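Local structure of designed protein 5L6HC3_1 (Synthetic construct, 5IZS) at residues Arg27-Glu30 against Leu31-Leu35. The protein is a computationally designed helical-hairpin protein that assembles into a homotrimer, probably with specificity conferred by buried hydrogen-bond networks. Numbering follows the deposited sequence.
Sequences RLQE and LNIDL
The carbonyl oxygen of Leu28 accepts the shortest polar bond across this helical turn, from the backbone N of Asn32 at 2.9 Å. It is one of four successive i to i+4 bonds of the alpha-helix 6-41, the first helix of a hairpin that makes up a trimeric helical bundle. Leu31 N reaches Arg27 O in the same way, and Ile33 N reaches Gln29 O at 3.2 Å. Asp34 N completes the series on Glu30 O.

Side chains follow the turn. Asn32 brings its amide carbon CG to 3.3 Å from Leu28 O, while its ND2 is used at the trimer interface. There Asn32 ND2 is hydrogen-bonded to Gln29 OE1 of the third subunit, and the same pairing recurs between Gln29 of this chain and Asn32 of the second subunit, whose Ser59 OG also bonds Gln29 NE2. This buried polar cluster is consistent with the hydrogen-bond networks used in this design. Next to it, the chain of Gln29, bent at chi2 (67°), brings CG to 4.1 Å from Ile33 CD1. That methyl also meets Glu30 OE2 at 3.6 Å. Leu28 CD2 and Leu31 CD1 lie 4.2 Å apart, and both side chains pack on Ser59 of helix 45-82.

Glu30 OE1 and Asp34 OD1, like charges 4.3 Å apart, probably repel each other mildly; the salt bridge from Asp34 OD1 to Arg37 NH1 is likely to temper this. With an alanine in place of Asp34, the Arg37 guanidinium would probably be left without this carboxylate mate. Asp34 CG is anti to its own carbonyl carbon, beside the backbone N (chi1 -67°), which carries OD2 back to 2.9 Å from Glu30 O, two acceptors with no hydrogen bond between them.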
loop_
_atom_site.group_PDB
_atom_site.type_symbol
_atom_site.label_atom_id
_atom_site.label_comp_id
_atom_site.label_asym_id
_atom_site.label_seq_id
_atom_site.Cartn_x
_atom_site.Cartn_y
_atom_site.Cartn_z
ATOM N N ARG C 27 0.843 8.498 1.647
ATOM C CA ARG C 27 1.090 9.634 0.759
ATOM C C ARG C 27 0.300 9.512 -0.538
ATOM O O ARG C 27 -0.270 10.490 -1.019
ATOM C CB ARG C 27 2.582 9.765 0.441
ATOM C CG ARG C 27 3.370 10.609 1.435
ATOM C CD ARG C 27 4.868 10.534 1.153
ATOM N NE ARG C 27 5.328 11.581 0.243
ATOM C CZ ARG C 27 6.437 11.497 -0.486
ATOM N NH1 ARG C 27 7.191 10.405 -0.425
ATOM N NH2 ARG C 27 6.788 12.497 -1.285
ATOM N N LEU C 28 0.270 8.308 -1.100
ATOM C CA LEU C 28 -0.478 8.053 -2.325
ATOM C C LEU C 28 -1.977 8.252 -2.106
ATOM O O LEU C 28 -2.669 8.820 -2.952
ATOM C CB LEU C 28 -0.197 6.640 -2.838
ATOM C CG LEU C 28 1.238 6.379 -3.304
ATOM C CD1 LEU C 28 1.473 4.888 -3.508
ATOM C CD2 LEU C 28 1.552 7.157 -4.579
ATOM N N GLN C 29 -2.471 7.790 -0.962
ATOM C CA GLN C 29 -3.881 7.932 -0.627
ATOM C C GLN C 29 -4.293 9.403 -0.598
ATOM O O GLN C 29 -5.379 9.763 -1.055
ATOM C CB GLN C 29 -4.176 7.267 0.719
ATOM C CG GLN C 29 -5.636 7.322 1.136
ATOM C CD GLN C 29 -6.537 6.497 0.238
ATOM O OE1 GLN C 29 -6.067 5.686 -0.562
ATOM N NE2 GLN C 29 -7.843 6.699 0.368
ATOM N N GLU C 30 -3.414 10.253 -0.077
ATOM C CA GLU C 30 -3.679 11.685 -0.013
ATOM C C GLU C 30 -3.578 12.342 -1.383
ATOM O O GLU C 30 -4.260 13.328 -1.653
ATOM C CB GLU C 30 -2.728 12.367 0.966
ATOM C CG GLU C 30 -3.202 12.283 2.405
ATOM C CD GLU C 30 -4.616 12.809 2.574
ATOM O OE1 GLU C 30 -4.877 13.959 2.160
ATOM O OE2 GLU C 30 -5.468 12.067 3.107
ATOM N N LEU C 31 -2.721 11.796 -2.243
ATOM C CA LEU C 31 -2.620 12.261 -3.622
ATOM C C LEU C 31 -3.917 11.970 -4.370
ATOM O O LEU C 31 -4.405 12.800 -5.135
ATOM C CB LEU C 31 -1.443 11.599 -4.340
ATOM C CG LEU C 31 -0.028 12.034 -3.959
ATOM C CD1 LEU C 31 0.981 11.306 -4.829
ATOM C CD2 LEU C 31 0.119 13.539 -4.109
ATOM N N ASN C 32 -4.470 10.785 -4.132
ATOM C CA ASN C 32 -5.692 10.352 -4.801
ATOM C C ASN C 32 -6.917 11.175 -4.402
ATOM O O ASN C 32 -7.752 11.502 -5.243
ATOM C CB ASN C 32 -5.954 8.873 -4.520
ATOM C CG ASN C 32 -4.915 7.964 -5.153
ATOM O OD1 ASN C 32 -4.138 8.389 -6.008
ATOM N ND2 ASN C 32 -4.904 6.701 -4.741
ATOM N N ILE C 33 -7.015 11.510 -3.118
ATOM C CA ILE C 33 -8.132 12.300 -2.606
ATOM C C ILE C 33 -8.062 13.742 -3.109
ATOM O O ILE C 33 -9.082 14.342 -3.447
ATOM C CB ILE C 33 -8.163 12.280 -1.065
ATOM C CG1 ILE C 33 -8.377 10.851 -0.565
ATOM C CG2 ILE C 33 -9.262 13.186 -0.525
ATOM C CD1 ILE C 33 -7.987 10.649 0.883
ATOM N N ASP C 34 -6.848 14.287 -3.163
ATOM C CA ASP C 34 -6.621 15.629 -3.699
ATOM C C ASP C 34 -6.989 15.706 -5.181
ATOM O O ASP C 34 -7.575 16.690 -5.632
ATOM C CB ASP C 34 -5.162 16.052 -3.506
ATOM C CG ASP C 34 -4.791 16.241 -2.041
ATOM O OD1 ASP C 34 -5.692 16.525 -1.222
ATOM O OD2 ASP C 34 -3.593 16.101 -1.708
ATOM N N LEU C 35 -6.646 14.661 -5.931
ATOM C CA LEU C 35 -6.942 14.613 -7.361
ATOM C C LEU C 35 -8.448 14.570 -7.606
ATOM O O LEU C 35 -8.950 15.201 -8.535
ATOM C CB LEU C 35 -6.265 13.405 -8.012
ATOM C CG LEU C 35 -6.480 13.227 -9.517
ATOM C CD1 LEU C 35 -5.952 14.433 -10.282
ATOM C CD2 LEU C 35 -5.825 11.941 -10.010
#